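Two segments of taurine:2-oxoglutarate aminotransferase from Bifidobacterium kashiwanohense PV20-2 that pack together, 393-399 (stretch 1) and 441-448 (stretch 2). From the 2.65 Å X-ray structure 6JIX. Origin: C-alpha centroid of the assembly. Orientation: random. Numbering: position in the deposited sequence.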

# COMPACT_ATOMS: atom_id res chain seq x y z
N SER A 393 3.06 29.91 -0.04
CA SER A 393 3.46 29.86 -1.44
C SER A 393 2.36 30.42 -2.33
O SER A 393 1.19 30.06 -2.19
N VAL A 394 2.74 31.31 -3.26
CA VAL A 394 1.79 31.82 -4.24
C VAL A 394 1.54 30.86 -5.39
O VAL A 394 0.71 31.14 -6.25
N MET A 395 2.25 29.74 -5.44
CA MET A 395 2.10 28.85 -6.58
C MET A 395 0.68 28.29 -6.70
O MET A 395 0.21 28.14 -7.85
N PRO A 396 -0.06 28.00 -5.63
CA PRO A 396 -1.45 27.54 -5.82
C PRO A 396 -2.32 28.56 -6.54
O PRO A 396 -3.19 28.18 -7.32
N GLN A 397 -2.10 29.85 -6.29
CA GLN A 397 -2.76 30.90 -7.06
C GLN A 397 -2.60 30.68 -8.56
O GLN A 397 -3.57 30.75 -9.33
N ILE A 398 -1.36 30.43 -9.00
CA ILE A 398 -1.07 30.18 -10.41
C ILE A 398 -1.75 28.89 -10.88
O ILE A 398 -2.31 28.83 -11.98
N MET A 399 -1.68 27.85 -10.05
CA MET A 399 -2.32 26.58 -10.38
C MET A 399 -3.82 26.76 -10.53
O MET A 399 -4.45 26.07 -11.34
N THR A 441 1.47 35.10 -18.59
CA THR A 441 1.37 36.55 -18.72
C THR A 441 0.77 37.17 -17.46
O THR A 441 1.29 38.16 -16.95
N TRP A 442 -0.29 36.58 -16.92
CA TRP A 442 -0.86 37.12 -15.68
C TRP A 442 0.17 37.11 -14.55
O TRP A 442 0.23 38.06 -13.75
N VAL A 443 0.99 36.06 -14.46
CA VAL A 443 2.01 36.00 -13.42
C VAL A 443 3.05 37.09 -13.63
O VAL A 443 3.44 37.79 -12.68
N ASP A 444 3.53 37.23 -14.87
CA ASP A 444 4.41 38.34 -15.25
C ASP A 444 3.95 39.67 -14.67
O ASP A 444 4.74 40.42 -14.09
N GLU A 445 2.66 39.97 -14.80
CA GLU A 445 2.15 41.29 -14.47
C GLU A 445 1.66 41.42 -13.04
O GLU A 445 1.34 42.53 -12.62
N ASN A 446 1.58 40.32 -12.29
CA ASN A 446 1.00 40.37 -10.95
C ASN A 446 1.86 39.79 -9.84
O ASN A 446 1.55 40.02 -8.67
N LEU A 447 2.92 39.04 -10.16
CA LEU A 447 3.78 38.49 -9.13
C LEU A 447 5.26 38.71 -9.44
O LEU A 447 6.10 38.31 -8.63
N CYS A 448 5.58 39.41 -10.53
CA CYS A 448 6.95 39.70 -11.00
C CYS A 448 7.62 38.46 -11.60
O CYS A 448 7.04 37.74 -12.43

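Two helices need not lie close together for their side chains to meet, and this small contact in an aminotransferase shows how branched apolar residues bridge the gap. The helices run roughly antiparallel, at 145°, with their axes no nearer than 11.2 Å, so the space between them is spanned entirely by side chains; no hydrogen bond crosses it.

Along the second stretch, T441 lies out of reach, and W442 makes the first contact. Its CB points toward the first stretch, and with chi1 in t (chi2 98°) the indole carries its six-membered ring to Q397. There W442 CH2 lies 3.4 Å from Q397 NE2, which sits at the edge of the ring, near its plane, rather than over a face. Q397 also points toward its partner, with chi1 between wells at -136° and chi2 t.

One residue on, V443 (t) points inward from a buried position, and its CG2 comes within 3.7 Å of CG1 of I398. The isoleucine leaves its backbone sideways, yet its m, t rotamer brings the end of the side chain nearer the opposing helix.

D444 and E445 are out of reach, the aspartate carboxylate being hydrogen-bonded elsewhere in the structure. N446 points toward the first stretch but makes no contact.

A helical turn after V443, and tied to it by the bond from L447 N to V443 O (2.9 Å), L447 has the largest covered area of the contact. In the m, t rotamer, L447 CD1 lies 3.9 Å from I398 CG1 and 4.3 Å from V394 CG2, V394 being an m rotamer, while L447 CD2 lies 4.2 Å from Q397 NE2. The leucine thus touches three residues, and I398 is shared by V443 and L447. C448 remains beyond the contact.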

# COMPACT_ATOMS: atom_id res chain seq x y z
CB SER A 393 3.78 28.42 -1.83
OG SER A 393 3.73 28.24 -3.23
CB VAL A 394 2.26 33.14 -4.90
CG1 VAL A 394 2.36 34.23 -3.88
CG2 VAL A 394 3.59 32.93 -5.61
CB MET A 395 3.15 27.74 -6.50
CG MET A 395 4.58 28.29 -6.46
SD MET A 395 5.16 28.99 -8.03
CE MET A 395 4.60 27.76 -9.20
CB PRO A 396 -1.93 27.26 -4.39
CG PRO A 396 -0.68 26.92 -3.65
CD PRO A 396 0.40 27.78 -4.24
CB GLN A 397 -2.15 32.25 -6.67
CG GLN A 397 -3.10 33.38 -6.44
CD GLN A 397 -2.36 34.59 -5.90
OE1 GLN A 397 -1.62 34.50 -4.91
NE2 GLN A 397 -2.51 35.73 -6.58
CB ILE A 398 0.45 30.08 -10.63
CG1 ILE A 398 1.17 31.28 -10.02
CG2 ILE A 398 0.75 29.89 -12.11
CD1 ILE A 398 2.67 31.16 -10.11
CB MET A 399 -1.99 25.55 -9.30
CG MET A 399 -1.10 24.39 -9.75
SD MET A 399 0.33 24.82 -10.75
CE MET A 399 1.59 25.06 -9.49
CB THR A 441 0.53 36.92 -19.94
OG1 THR A 441 1.31 36.72 -21.13
CG2 THR A 441 0.11 38.37 -19.84
CB TRP A 442 -2.10 36.33 -15.29
CG TRP A 442 -2.69 36.70 -13.96
CD1 TRP A 442 -3.74 37.54 -13.74
CD2 TRP A 442 -2.28 36.22 -12.67
NE1 TRP A 442 -4.01 37.62 -12.40
CE2 TRP A 442 -3.13 36.82 -11.72
CE3 TRP A 442 -1.29 35.35 -12.23
CZ2 TRP A 442 -3.02 36.57 -10.35
CZ3 TRP A 442 -1.17 35.10 -10.87
CH2 TRP A 442 -2.03 35.72 -9.95
CB VAL A 443 2.66 34.60 -13.37
CG1 VAL A 443 3.89 34.62 -12.48
CG2 VAL A 443 1.65 33.56 -12.89
CB ASP A 444 4.47 38.44 -16.77
CG ASP A 444 5.45 37.47 -17.37
OD1 ASP A 444 6.06 36.71 -16.59
OD2 ASP A 444 5.63 37.48 -18.61
CB GLU A 445 1.01 41.67 -15.42
CG GLU A 445 1.45 41.81 -16.86
CD GLU A 445 0.29 41.67 -17.83
OE1 GLU A 445 -0.84 41.38 -17.38
OE2 GLU A 445 0.52 41.86 -19.06
CB ASN A 446 -0.37 39.69 -10.96
CG ASN A 446 -1.42 40.54 -11.63
OD1 ASN A 446 -1.97 40.17 -12.67
ND2 ASN A 446 -1.68 41.72 -11.05
CB LEU A 447 3.48 36.98 -8.95
CG LEU A 447 2.02 36.51 -8.81
CD1 LEU A 447 1.87 34.99 -8.93
CD2 LEU A 447 1.33 37.01 -7.52
CB CYS A 448 7.81 40.27 -9.86
SG CYS A 448 7.04 41.64 -8.91